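Local coordinates for iron-sulfur cluster co-chaperone protein HscB (Homo sapiens, PDB 3BVO), which acts as a co-chaperone in mitochondrial iron-sulfur cluster assembly, working with ISCU and HSPA9 and needed for cluster incorporation into the SDHB subunit of succinate dehydrogenase, at residues A[24-28]-A[43-48]; A[66-70]-A[96-100]; A[114-120]-A[180-184]. The contacts are given in a common frame with arbitrary orientation. Numbering follows the deposited sequence.

The contacts come in series along the chain, from the N-terminal zinc-binding region through the J domain to the C-terminal helical domain. Contact 1 joins the tetracysteine region to helix 45-48. Contact 2, whose centre lies about 11 Å from that of contact 1, is the antiparallel pairing of helices 59-73 and 83-104. These two touch: F28 and L48 both pack on L69, and Y45 on D98 and A99. Contact 3, where the end of helix 106-116 meets helix 180-203, is centred about 24 Å from contact 2 and about 21 Å from contact 1, whose F46 touches L116. Contacts 1 and 3 join the J domain to its two neighbours; contact 2 packs the J domain itself.

Contact 1 of 3, residues A[24-28]-A[43-48]; sequences REDRF and RDYFSL
A salt-bridged loop-to-helix contact joins the tetracysteine zinc-binding region of HscB to the start of its J domain, the loop 24-28 lying beside R43 and the first turn of helix 45-48. D26 is the centre of an inverse gamma turn (phi/psi -60/80). The register sets E25 against S47 (CA-CA 8.0 Å) and D26 against L48 (7.9 Å). D44 is the N-cap: its OD1 accepts from S47 N at 2.8 Å, as suits an aspartate ahead of a helix. R43, nearly fully extended with chi1 to chi4 all close to 180°, runs along the first turn, its NE donating to S47 OG (2.8 Å) and NH1 to S47 O (3.0 Å). E25 CG lies over one guanidinium face, 3.5 Å from R43 NE. F28 (chi1 m) brings CZ to 4.2 Å from L48 CD1, while R65 of helix 59-73 is a second cationic partner of D26. In the bridge itself, D26 OD1 accepts from both R43 NH1 (2.5 Å) and R43 NH2 (2.8 Å).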
ATOM      1  N   ARG A  24       7.021  -8.505 -22.784  1.00 84.03           N
ATOM      2  CA  ARG A  24       6.108  -8.368 -21.643  1.00 83.72           C
ATOM      3  C   ARG A  24       6.677  -8.827 -20.298  1.00 82.87           C
ATOM      4  O   ARG A  24       7.676  -9.553 -20.236  1.00 82.74           O
ATOM      5  CB  ARG A  24       4.728  -8.983 -21.934  1.00 84.04           C
ATOM      6  CG  ARG A  24       3.732  -7.996 -22.566  1.00 84.14           C
ATOM      7  CD  ARG A  24       3.342  -6.879 -21.590  1.00 85.62           C
ATOM      8  NE  ARG A  24       2.575  -5.812 -22.236  1.00 87.58           N
ATOM      9  CZ  ARG A  24       2.225  -4.660 -21.656  1.00 86.97           C
ATOM     10  NH1 ARG A  24       2.567  -4.398 -20.400  1.00 87.19           N
ATOM     11  NH2 ARG A  24       1.529  -3.761 -22.341  1.00 83.90           N
ATOM     12  N   GLU A  25       6.000  -8.409 -19.232  1.00 81.95           N
ATOM     13  CA  GLU A  25       6.655  -8.132 -17.953  1.00 81.27           C
ATOM     14  C   GLU A  25       7.162  -9.302 -17.104  1.00 80.24           C
ATOM     15  O   GLU A  25       8.318  -9.281 -16.696  1.00 80.85           O
ATOM     16  CB  GLU A  25       5.790  -7.188 -17.103  1.00 81.57           C
ATOM     17  CG  GLU A  25       6.589  -6.296 -16.149  1.00 82.32           C
ATOM     18  CD  GLU A  25       6.900  -4.920 -16.729  1.00 84.56           C
ATOM     19  OE1 GLU A  25       6.050  -4.375 -17.472  1.00 86.18           O
ATOM     20  OE2 GLU A  25       7.984  -4.374 -16.427  1.00 83.13           O
ATOM     21  N   ASP A  26       6.316 -10.297 -16.827  1.00 78.85           N
ATOM     22  CA  ASP A  26       6.630 -11.327 -15.816  1.00 77.58           C
ATOM     23  C   ASP A  26       7.898 -12.144 -16.099  1.00 76.11           C
ATOM     24  O   ASP A  26       7.816 -13.271 -16.575  1.00 75.91           O
ATOM     25  CB  ASP A  26       5.440 -12.276 -15.614  1.00 77.75           C
ATOM     26  CG  ASP A  26       4.457 -11.792 -14.556  1.00 78.11           C
ATOM     27  OD1 ASP A  26       4.703 -10.761 -13.900  1.00 75.43           O
ATOM     28  OD2 ASP A  26       3.421 -12.463 -14.380  1.00 80.90           O
ATOM     29  N   ARG A  27       9.060 -11.576 -15.781  1.00 75.16           N
ATOM     30  CA  ARG A  27      10.345 -12.219 -16.056  1.00 74.80           C
ATOM     31  C   ARG A  27      10.874 -12.929 -14.820  1.00 73.72           C
ATOM     32  O   ARG A  27      11.975 -12.641 -14.338  1.00 72.90           O
ATOM     33  CB  ARG A  27      11.376 -11.200 -16.547  1.00 75.43           C
ATOM     34  CG  ARG A  27      10.977 -10.438 -17.780  1.00 78.41           C
ATOM     35  CD  ARG A  27      11.533  -9.028 -17.722  1.00 80.87           C
ATOM     36  NE  ARG A  27      10.568  -8.062 -18.236  1.00 82.69           N
ATOM     37  CZ  ARG A  27      10.377  -7.801 -19.526  1.00 84.46           C
ATOM     38  NH1 ARG A  27      11.094  -8.431 -20.453  1.00 86.05           N
ATOM     39  NH2 ARG A  27       9.467  -6.908 -19.891  1.00 81.17           N
ATOM     40  N   PHE A  28      10.089 -13.868 -14.312  1.00 73.16           N
ATOM     41  CA  PHE A  28      10.497 -14.627 -13.141  1.00 72.58           C
ATOM     42  C   PHE A  28      11.516 -15.720 -13.465  1.00 71.60           C
ATOM     43  O   PHE A  28      12.514 -15.870 -12.767  1.00 71.57           O
ATOM     44  CB  PHE A  28       9.280 -15.228 -12.434  1.00 73.24           C
ATOM     45  CG  PHE A  28       8.317 -14.208 -11.902  1.00 69.97           C
ATOM     46  CD1 PHE A  28       8.728 -13.253 -10.979  1.00 67.79           C
ATOM     47  CD2 PHE A  28       6.991 -14.222 -12.304  1.00 70.44           C
ATOM     48  CE1 PHE A  28       7.833 -12.311 -10.486  1.00 70.21           C
ATOM     49  CE2 PHE A  28       6.083 -13.280 -11.818  1.00 71.05           C
ATOM     50  CZ  PHE A  28       6.508 -12.325 -10.905  1.00 71.51           C
ATOM     51  N   ARG A  43      10.193  -2.325 -11.697  1.00 68.98           N
ATOM     52  CA  ARG A  43       8.811  -2.779 -11.751  1.00 69.08           C
ATOM     53  C   ARG A  43       8.018  -2.251 -10.569  1.00 70.60           C
ATOM     54  O   ARG A  43       8.353  -2.546  -9.414  1.00 70.79           O
ATOM     55  CB  ARG A  43       8.757  -4.301 -11.763  1.00 68.70           C
ATOM     56  CG  ARG A  43       7.368  -4.838 -11.992  1.00 74.19           C
ATOM     57  CD  ARG A  43       7.370  -6.310 -12.346  1.00 78.86           C
ATOM     58  NE  ARG A  43       6.026  -6.759 -12.712  1.00 83.75           N
ATOM     59  CZ  ARG A  43       5.696  -8.016 -13.001  1.00 87.56           C
ATOM     60  NH1 ARG A  43       4.436  -8.315 -13.316  1.00 85.39           N
ATOM     61  NH2 ARG A  43       6.619  -8.976 -12.970  1.00 87.39           N
ATOM     62  N   ASP A  44       6.968  -1.475 -10.850  1.00 70.96           N
ATOM     63  CA  ASP A  44       6.147  -0.913  -9.785  1.00 70.64           C
ATOM     64  C   ASP A  44       5.236  -1.991  -9.187  1.00 72.38           C
ATOM     65  O   ASP A  44       5.111  -3.098  -9.736  1.00 73.40           O
ATOM     66  CB  ASP A  44       5.361   0.314 -10.275  1.00 69.99           C
ATOM     67  CG  ASP A  44       4.088  -0.049 -11.053  1.00 74.92           C
ATOM     68  OD1 ASP A  44       3.295  -0.894 -10.571  1.00 74.34           O
ATOM     69  OD2 ASP A  44       3.855   0.549 -12.136  1.00 77.57           O
ATOM     70  N   TYR A  45       4.592  -1.666  -8.070  1.00 72.43           N
ATOM     71  CA  TYR A  45       3.728  -2.612  -7.381  1.00 71.48           C
ATOM     72  C   TYR A  45       2.453  -2.990  -8.152  1.00 70.58           C
ATOM     73  O   TYR A  45       2.014  -4.136  -8.100  1.00 70.99           O
ATOM     74  CB  TYR A  45       3.372  -2.078  -5.996  1.00 72.05           C
ATOM     75  CG  TYR A  45       4.501  -2.082  -4.972  1.00 74.36           C
ATOM     76  CD1 TYR A  45       5.580  -2.964  -5.074  1.00 73.33           C
ATOM     77  CD2 TYR A  45       4.453  -1.234  -3.871  1.00 73.67           C
ATOM     78  CE1 TYR A  45       6.572  -2.978  -4.124  1.00 68.07           C
ATOM     79  CE2 TYR A  45       5.436  -1.238  -2.929  1.00 74.12           C
ATOM     80  CZ  TYR A  45       6.496  -2.107  -3.049  1.00 73.96           C
ATOM     81  OH  TYR A  45       7.482  -2.093  -2.084  1.00 73.93           O
ATOM     82  N   PHE A  46       1.857  -2.043  -8.866  1.00 69.35           N
ATOM     83  CA  PHE A  46       0.645  -2.345  -9.615  1.00 69.28           C
ATOM     84  C   PHE A  46       0.919  -3.379 -10.698  1.00 68.43           C
ATOM     85  O   PHE A  46       0.091  -4.255 -10.972  1.00 67.79           O
ATOM     86  CB  PHE A  46       0.054  -1.071 -10.211  1.00 70.25           C
ATOM     87  CG  PHE A  46      -0.510  -0.138  -9.180  1.00 74.11           C
ATOM     88  CD1 PHE A  46      -1.777  -0.366  -8.637  1.00 71.31           C
ATOM     89  CD2 PHE A  46       0.229   0.958  -8.738  1.00 67.82           C
ATOM     90  CE1 PHE A  46      -2.296   0.478  -7.673  1.00 70.17           C
ATOM     91  CE2 PHE A  46      -0.287   1.806  -7.773  1.00 69.92           C
ATOM     92  CZ  PHE A  46      -1.547   1.567  -7.233  1.00 71.25           C
ATOM     93  N   SER A  47       2.095  -3.266 -11.306  1.00 67.88           N
ATOM     94  CA  SER A  47       2.523  -4.196 -12.333  1.00 67.21           C
ATOM     95  C   SER A  47       2.760  -5.562 -11.716  1.00 66.74           C
ATOM     96  O   SER A  47       2.271  -6.580 -12.224  1.00 66.13           O
ATOM     97  CB  SER A  47       3.794  -3.688 -13.016  1.00 67.06           C
ATOM     98  OG  SER A  47       4.418  -4.728 -13.750  1.00 64.93           O
ATOM     99  N   LEU A  48       3.504  -5.573 -10.613  1.00 66.60           N
ATOM    100  CA  LEU A  48       3.846  -6.818  -9.934  1.00 67.59           C
ATOM    101  C   LEU A  48       2.596  -7.512  -9.448  1.00 68.68           C
ATOM    102  O   LEU A  48       2.551  -8.719  -9.394  1.00 69.32           O
ATOM    103  CB  LEU A  48       4.813  -6.579  -8.764  1.00 67.93           C
ATOM    104  CG  LEU A  48       5.255  -7.780  -7.913  1.00 65.24           C
ATOM    105  CD1 LEU A  48       6.059  -8.757  -8.712  1.00 65.23           C
ATOM    106  CD2 LEU A  48       6.046  -7.342  -6.712  1.00 66.63           C
TER

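Contact 2 of 3, residues A[66-70]-A[96-100]; sequences YQQLQ and VNDAY
Y66 and V96 bury the most surface where helices 59-73 and 83-104 run side by side, with Y100 next. These are helices II and III of the J domain, its antiparallel hairpin; the loop between them carries the HPD motif by which J proteins stimulate their Hsp70, consistent with the ATPase-activator role of HscB and its partner HSPA9. The axes of segments 66-70 and 96-100 approach to 10.7 Å, and their directions differ by 175°. Both segments are helical throughout, with Q70 N to Y66 O at 3.1 Å and Y100 N to V96 O at 3.0 Å, and the register sets Y66 beside Y100 (CA-CA 6.5 Å).

Y66, with chi1 t, lays its ring across the gap. Its CD1 touches Y100 CB at 3.5 Å and V96 CG1 at 3.7 Å. The Y100 ring, also chi1 t, forms an offset stack with it, centroids 4.6 Å apart and planes at 29°, and Y66 CB sits over the Y100 face in a CH-pi contact, 4.3 Å from the centroid. V96 points its CA-to-CB bond toward the partner helix, and its CG1 methyl also meets L69 CB (4.2 Å) and Q70 NE2 (3.7 Å); V96 touches M49 as well. L69, chi1 m, carries the apolar layer on toward F28.

The Y66 hydroxyl donates to N97 OD1 at 2.7 Å, with the acceptor near the ring plane. Q70 OE1 is hydrogen-bonded to S93 OG.

Tyrosine thus suits its place twice over: its large ring spans the interhelical gap, and its hydroxyl adds a directional polar link, consistent with a fixed register.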
ATOM      1  N   TYR A  66      -1.366 -12.476  -5.121  1.00 67.04           N
ATOM      2  CA  TYR A  66      -0.455 -12.680  -4.002  1.00 67.07           C
ATOM      3  C   TYR A  66      -0.119 -14.162  -3.829  1.00 67.64           C
ATOM      4  O   TYR A  66       1.037 -14.526  -3.600  1.00 67.03           O
ATOM      5  CB  TYR A  66      -1.033 -12.114  -2.696  1.00 66.33           C
ATOM      6  CG  TYR A  66      -0.128 -12.376  -1.515  1.00 65.68           C
ATOM      7  CD1 TYR A  66       1.060 -11.649  -1.349  1.00 68.24           C
ATOM      8  CD2 TYR A  66      -0.424 -13.374  -0.589  1.00 61.75           C
ATOM      9  CE1 TYR A  66       1.918 -11.899  -0.276  1.00 65.39           C
ATOM     10  CE2 TYR A  66       0.430 -13.636   0.486  1.00 60.45           C
ATOM     11  CZ  TYR A  66       1.592 -12.894   0.637  1.00 63.03           C
ATOM     12  OH  TYR A  66       2.430 -13.139   1.694  1.00 65.14           O
ATOM     13  N   GLN A  67      -1.134 -15.011  -3.954  1.00 68.66           N
ATOM     14  CA  GLN A  67      -0.929 -16.450  -3.857  1.00 70.49           C
ATOM     15  C   GLN A  67      -0.174 -17.040  -5.052  1.00 71.59           C
ATOM     16  O   GLN A  67       0.825 -17.726  -4.861  1.00 72.00           O
ATOM     17  CB  GLN A  67      -2.253 -17.166  -3.642  1.00 70.68           C
ATOM     18  CG  GLN A  67      -2.923 -16.801  -2.336  1.00 73.41           C
ATOM     19  CD  GLN A  67      -4.404 -17.028  -2.399  1.00 81.13           C
ATOM     20  OE1 GLN A  67      -4.861 -18.020  -2.965  1.00 85.93           O
ATOM     21  NE2 GLN A  67      -5.172 -16.102  -1.836  1.00 83.70           N
ATOM     22  N   GLN A  68      -0.641 -16.774  -6.273  1.00 72.52           N
ATOM     23  CA  GLN A  68       0.045 -17.254  -7.476  1.00 73.98           C
ATOM     24  C   GLN A  68       1.549 -17.042  -7.345  1.00 74.30           C
ATOM     25  O   GLN A  68       2.340 -17.967  -7.555  1.00 73.83           O
ATOM     26  CB  GLN A  68      -0.442 -16.528  -8.735  1.00 73.57           C
ATOM     27  CG  GLN A  68      -1.871 -16.808  -9.157  1.00 77.30           C
ATOM     28  CD  GLN A  68      -2.364 -15.854 -10.246  1.00 75.71           C
ATOM     29  OE1 GLN A  68      -1.697 -14.866 -10.594  1.00 78.80           O
ATOM     30  NE2 GLN A  68      -3.542 -16.149 -10.788  1.00 81.01           N
ATOM     31  N   LEU A  69       1.930 -15.816  -6.993  1.00 74.80           N
ATOM     32  CA  LEU A  69       3.332 -15.444  -6.961  1.00 75.74           C
ATOM     33  C   LEU A  69       4.038 -16.140  -5.819  1.00 76.88           C
ATOM     34  O   LEU A  69       5.174 -16.609  -5.976  1.00 77.56           O
ATOM     35  CB  LEU A  69       3.512 -13.923  -6.886  1.00 74.93           C
ATOM     36  CG  LEU A  69       2.911 -13.166  -8.071  1.00 74.15           C
ATOM     37  CD1 LEU A  69       3.176 -11.673  -7.964  1.00 72.56           C
ATOM     38  CD2 LEU A  69       3.444 -13.719  -9.386  1.00 68.86           C
ATOM     39  N   GLN A  70       3.356 -16.237  -4.682  1.00 77.20           N
ATOM     40  CA  GLN A  70       3.972 -16.826  -3.502  1.00 78.24           C
ATOM     41  C   GLN A  70       4.155 -18.333  -3.693  1.00 78.93           C
ATOM     42  O   GLN A  70       4.977 -18.964  -3.029  1.00 79.41           O
ATOM     43  CB  GLN A  70       3.189 -16.485  -2.231  1.00 77.92           C
ATOM     44  CG  GLN A  70       4.073 -16.188  -1.010  1.00 79.30           C
ATOM     45  CD  GLN A  70       5.295 -15.305  -1.322  1.00 83.91           C
ATOM     46  OE1 GLN A  70       6.294 -15.783  -1.866  1.00 87.07           O
ATOM     47  NE2 GLN A  70       5.227 -14.025  -0.945  1.00 81.38           N
ATOM     48  N   VAL A  96       7.071  -9.125  -3.063  1.00 71.36           N
ATOM     49  CA  VAL A  96       5.686  -9.555  -3.208  1.00 71.44           C
ATOM     50  C   VAL A  96       4.877  -9.144  -1.983  1.00 71.63           C
ATOM     51  O   VAL A  96       3.787  -8.579  -2.110  1.00 71.41           O
ATOM     52  CB  VAL A  96       5.590 -11.067  -3.455  1.00 71.59           C
ATOM     53  CG1 VAL A  96       4.140 -11.523  -3.453  1.00 70.86           C
ATOM     54  CG2 VAL A  96       6.253 -11.424  -4.780  1.00 70.18           C
ATOM     55  N   ASN A  97       5.431  -9.393  -0.802  1.00 72.20           N
ATOM     56  CA  ASN A  97       4.796  -8.953   0.434  1.00 73.28           C
ATOM     57  C   ASN A  97       4.570  -7.453   0.472  1.00 73.53           C
ATOM     58  O   ASN A  97       3.475  -7.011   0.809  1.00 73.87           O
ATOM     59  CB  ASN A  97       5.605  -9.378   1.657  1.00 73.77           C
ATOM     60  CG  ASN A  97       5.542 -10.863   1.904  1.00 74.13           C
ATOM     61  OD1 ASN A  97       4.593 -11.542   1.497  1.00 69.52           O
ATOM     62  ND2 ASN A  97       6.559 -11.381   2.581  1.00 75.16           N
ATOM     63  N   ASP A  98       5.599  -6.678   0.127  1.00 73.28           N
ATOM     64  CA  ASP A  98       5.501  -5.224   0.174  1.00 74.01           C
ATOM     65  C   ASP A  98       4.342  -4.762  -0.679  1.00 73.70           C
ATOM     66  O   ASP A  98       3.357  -4.240  -0.159  1.00 74.21           O
ATOM     67  CB  ASP A  98       6.788  -4.559  -0.299  1.00 75.01           C
ATOM     68  CG  ASP A  98       7.919  -4.709   0.683  1.00 84.90           C
ATOM     69  OD1 ASP A  98       7.659  -4.966   1.885  1.00 91.42           O
ATOM     70  OD2 ASP A  98       9.082  -4.559   0.245  1.00 94.17           O
ATOM     71  N   ALA A  99       4.459  -4.975  -1.986  1.00 72.97           N
ATOM     72  CA  ALA A  99       3.388  -4.694  -2.920  1.00 72.28           C
ATOM     73  C   ALA A  99       2.014  -5.067  -2.322  1.00 71.14           C
ATOM     74  O   ALA A  99       1.129  -4.218  -2.163  1.00 70.71           O
ATOM     75  CB  ALA A  99       3.638  -5.430  -4.221  1.00 71.80           C
ATOM     76  N   TYR A 100       1.844  -6.323  -1.954  1.00 70.02           N
ATOM     77  CA  TYR A 100       0.551  -6.729  -1.474  1.00 71.49           C
ATOM     78  C   TYR A 100       0.029  -5.825  -0.338  1.00 74.53           C
ATOM     79  O   TYR A 100      -1.036  -5.206  -0.480  1.00 75.79           O
ATOM     80  CB  TYR A 100       0.556  -8.183  -1.040  1.00 70.05           C
ATOM     81  CG  TYR A 100      -0.765  -8.597  -0.474  1.00 66.64           C
ATOM     82  CD1 TYR A 100      -1.922  -8.565  -1.269  1.00 68.30           C
ATOM     83  CD2 TYR A 100      -0.881  -9.001   0.856  1.00 64.24           C
ATOM     84  CE1 TYR A 100      -3.165  -8.944  -0.761  1.00 65.79           C
ATOM     85  CE2 TYR A 100      -2.129  -9.389   1.382  1.00 64.63           C
ATOM     86  CZ  TYR A 100      -3.261  -9.357   0.562  1.00 64.55           C
ATOM     87  OH  TYR A 100      -4.484  -9.735   1.050  1.00 63.81           O
TER

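Contact 3 of 3, residues A[114-120]-A[180-184]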
ATOM      1  N   LEU A 114       0.920   8.313  -5.432  1.00 70.97           N
ATOM      2  CA  LEU A 114       1.513   9.637  -5.552  1.00 70.83           C
ATOM      3  C   LEU A 114       3.009   9.575  -5.833  1.00 71.42           C
ATOM      4  O   LEU A 114       3.549  10.411  -6.561  1.00 71.05           O
ATOM      5  CB  LEU A 114       1.321  10.418  -4.261  1.00 70.72           C
ATOM      6  CG  LEU A 114      -0.037  10.916  -3.805  1.00 69.23           C
ATOM      7  CD1 LEU A 114       0.136  11.631  -2.488  1.00 64.29           C
ATOM      8  CD2 LEU A 114      -0.611  11.863  -4.840  1.00 73.19           C
ATOM      9  N   LYS A 115       3.689   8.606  -5.229  1.00 71.97           N
ATOM     10  CA  LYS A 115       5.133   8.504  -5.416  1.00 72.46           C
ATOM     11  C   LYS A 115       5.465   8.277  -6.881  1.00 71.88           C
ATOM     12  O   LYS A 115       6.298   8.995  -7.437  1.00 71.43           O
ATOM     13  CB  LYS A 115       5.751   7.420  -4.533  1.00 72.45           C
ATOM     14  CG  LYS A 115       6.307   7.959  -3.239  1.00 77.03           C
ATOM     15  CD  LYS A 115       6.803   6.871  -2.296  1.00 79.52           C
ATOM     16  CE  LYS A 115       5.656   6.323  -1.436  1.00 90.69           C
ATOM     17  NZ  LYS A 115       6.108   5.342  -0.389  1.00 94.05           N
ATOM     18  N   LEU A 116       4.791   7.306  -7.507  1.00 70.98           N
ATOM     19  CA  LEU A 116       4.967   7.034  -8.944  1.00 70.24           C
ATOM     20  C   LEU A 116       4.690   8.271  -9.779  1.00 69.60           C
ATOM     21  O   LEU A 116       5.375   8.530 -10.782  1.00 69.88           O
ATOM     22  CB  LEU A 116       4.080   5.887  -9.427  1.00 69.37           C
ATOM     23  CG  LEU A 116       4.125   4.615  -8.582  1.00 73.42           C
ATOM     24  CD1 LEU A 116       3.170   3.568  -9.138  1.00 75.02           C
ATOM     25  CD2 LEU A 116       5.538   4.062  -8.464  1.00 69.64           C
ATOM     26  N   HIS A 117       3.698   9.049  -9.363  1.00 68.79           N
ATOM     27  CA  HIS A 117       3.400  10.276 -10.083  1.00 69.14           C
ATOM     28  C   HIS A 117       4.319  11.408  -9.656  1.00 69.40           C
ATOM     29  O   HIS A 117       4.103  12.563 -10.006  1.00 69.30           O
ATOM     30  CB  HIS A 117       1.920  10.629 -10.006  1.00 68.99           C
ATOM     31  CG  HIS A 117       1.071   9.787 -10.906  1.00 69.32           C
ATOM     32  ND1 HIS A 117       0.402   8.670 -10.465  1.00 77.62           N
ATOM     33  CD2 HIS A 117       0.812   9.879 -12.230  1.00 72.16           C
ATOM     34  CE1 HIS A 117      -0.260   8.126 -11.471  1.00 78.18           C
ATOM     35  NE2 HIS A 117      -0.026   8.840 -12.554  1.00 75.80           N
ATOM     36  N   GLY A 118       5.354  11.037  -8.899  1.00 69.55           N
ATOM     37  CA  GLY A 118       6.517  11.877  -8.669  1.00 68.03           C
ATOM     38  C   GLY A 118       6.258  12.916  -7.621  1.00 68.01           C
ATOM     39  O   GLY A 118       6.741  14.028  -7.725  1.00 70.88           O
ATOM     40  N   ILE A 119       5.478  12.566  -6.615  1.00 66.37           N
ATOM     41  CA  ILE A 119       5.140  13.496  -5.553  1.00 65.06           C
ATOM     42  C   ILE A 119       5.530  12.865  -4.223  1.00 65.90           C
ATOM     43  O   ILE A 119       4.997  11.800  -3.849  1.00 67.93           O
ATOM     44  CB  ILE A 119       3.633  13.804  -5.573  1.00 64.88           C
ATOM     45  CG1 ILE A 119       3.328  14.842  -6.656  1.00 63.80           C
ATOM     46  CG2 ILE A 119       3.128  14.232  -4.181  1.00 57.03           C
ATOM     47  CD1 ILE A 119       1.845  15.146  -6.865  1.00 64.65           C
ATOM     48  N   GLU A 120       6.465  13.499  -3.522  1.00 63.32           N
ATOM     49  CA  GLU A 120       6.895  13.015  -2.219  1.00 60.88           C
ATOM     50  C   GLU A 120       6.081  13.690  -1.121  1.00 59.60           C
ATOM     51  O   GLU A 120       5.663  14.839  -1.264  1.00 59.34           O
ATOM     52  CB  GLU A 120       8.396  13.245  -2.020  1.00 60.27           C
ATOM     53  CG  GLU A 120       9.060  12.279  -1.037  1.00 54.20           C
ATOM     54  CD  GLU A 120       8.943  10.820  -1.455  1.00 46.96           C
ATOM     55  OE1 GLU A 120       9.178  10.509  -2.640  1.00 45.82           O
ATOM     56  OE2 GLU A 120       8.619   9.978  -0.594  1.00 43.78           O
ATOM     57  N   PHE A 180      -3.547  15.420  -8.487  1.00 70.94           N
ATOM     58  CA  PHE A 180      -2.664  14.939  -7.432  1.00 70.88           C
ATOM     59  C   PHE A 180      -2.425  15.925  -6.288  1.00 71.45           C
ATOM     60  O   PHE A 180      -2.185  15.515  -5.159  1.00 71.20           O
ATOM     61  CB  PHE A 180      -1.320  14.491  -8.025  1.00 70.94           C
ATOM     62  CG  PHE A 180      -1.456  13.588  -9.203  1.00 69.20           C
ATOM     63  CD1 PHE A 180      -2.334  12.511  -9.172  1.00 71.48           C
ATOM     64  CD2 PHE A 180      -0.717  13.819 -10.352  1.00 69.83           C
ATOM     65  CE1 PHE A 180      -2.470  11.674 -10.280  1.00 78.35           C
ATOM     66  CE2 PHE A 180      -0.853  12.996 -11.475  1.00 69.52           C
ATOM     67  CZ  PHE A 180      -1.722  11.920 -11.440  1.00 72.47           C
ATOM     68  N   GLU A 181      -2.459  17.221  -6.568  1.00 72.54           N
ATOM     69  CA  GLU A 181      -2.287  18.187  -5.488  1.00 72.84           C
ATOM     70  C   GLU A 181      -3.456  18.093  -4.513  1.00 72.90           C
ATOM     71  O   GLU A 181      -3.267  18.166  -3.287  1.00 73.58           O
ATOM     72  CB  GLU A 181      -2.079  19.601  -6.019  1.00 72.48           C
ATOM     73  CG  GLU A 181      -0.660  19.829  -6.525  1.00 79.48           C
ATOM     74  CD  GLU A 181       0.419  19.485  -5.484  1.00 87.98           C
ATOM     75  OE1 GLU A 181       0.356  20.001  -4.343  1.00 89.93           O
ATOM     76  OE2 GLU A 181       1.340  18.700  -5.810  1.00 90.97           O
ATOM     77  N   GLU A 182      -4.652  17.874  -5.053  1.00 71.22           N
ATOM     78  CA  GLU A 182      -5.798  17.577  -4.211  1.00 71.11           C
ATOM     79  C   GLU A 182      -5.654  16.230  -3.508  1.00 70.84           C
ATOM     80  O   GLU A 182      -5.897  16.144  -2.308  1.00 72.11           O
ATOM     81  CB  GLU A 182      -7.105  17.620  -5.004  1.00 71.38           C
ATOM     82  CG  GLU A 182      -8.342  17.238  -4.208  1.00 71.61           C
ATOM     83  CD  GLU A 182      -8.932  18.393  -3.423  1.00 82.16           C
ATOM     84  OE1 GLU A 182      -8.174  19.288  -2.982  1.00 86.55           O
ATOM     85  OE2 GLU A 182     -10.170  18.409  -3.243  1.00 87.78           O
ATOM     86  N   ALA A 183      -5.276  15.183  -4.239  1.00 69.29           N
ATOM     87  CA  ALA A 183      -5.181  13.853  -3.639  1.00 68.53           C
ATOM     88  C   ALA A 183      -4.188  13.856  -2.486  1.00 68.95           C
ATOM     89  O   ALA A 183      -4.412  13.187  -1.482  1.00 69.61           O
ATOM     90  CB  ALA A 183      -4.802  12.810  -4.668  1.00 68.04           C
ATOM     91  N   LYS A 184      -3.110  14.628  -2.628  1.00 68.22           N
ATOM     92  CA  LYS A 184      -2.094  14.722  -1.605  1.00 69.14           C
ATOM     93  C   LYS A 184      -2.694  15.389  -0.405  1.00 70.33           C
ATOM     94  O   LYS A 184      -2.460  14.971   0.727  1.00 71.24           O
ATOM     95  CB  LYS A 184      -0.884  15.532  -2.075  1.00 70.80           C
ATOM     96  CG  LYS A 184       0.259  15.607  -1.049  1.00 69.34           C
ATOM     97  CD  LYS A 184       1.440  16.461  -1.531  1.00 68.55           C
ATOM     98  CE  LYS A 184       2.659  16.207  -0.626  1.00 72.01           C
ATOM     99  NZ  LYS A 184       3.892  16.948  -1.003  1.00 70.05           N
TER
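F180 is the largest bump on the face of helix 180-203 that meets segment 114-120. Its ring lies against H117 and I119, with L114 against the base of the side chain. H117 CB lies over the ring face, 4.1 Å from the centroid, and F180 CZ comes to 3.3 Å from H117 CD2, while I119 CD1 presses on F180 CB at 3.4 Å. L114 in turn fills the hollow between F180, A183 and K184: its CD2 sits 4.3 Å from A183 CB, the small alanine offering a shallow spot for the methyl, and its CD1 is 3.9 Å from K184 CA. A183 also packs on V171, A174 and F175 of helix 150-176. A Schellman motif ends helix 106-116, the J domain's last helix, with I119 N bonded to L114 O (2.9 Å) and G118 N to K115 O (2.7 Å). G118 is its C-prime residue, at phi 80°, easy without a side chain; the chain then brings I119 beside L114. Further along, the all-t side chain of K184 lies against I119, CD 3.9 Å from I119 CG2, and K184 NZ donates to E120 O at 2.8 Å.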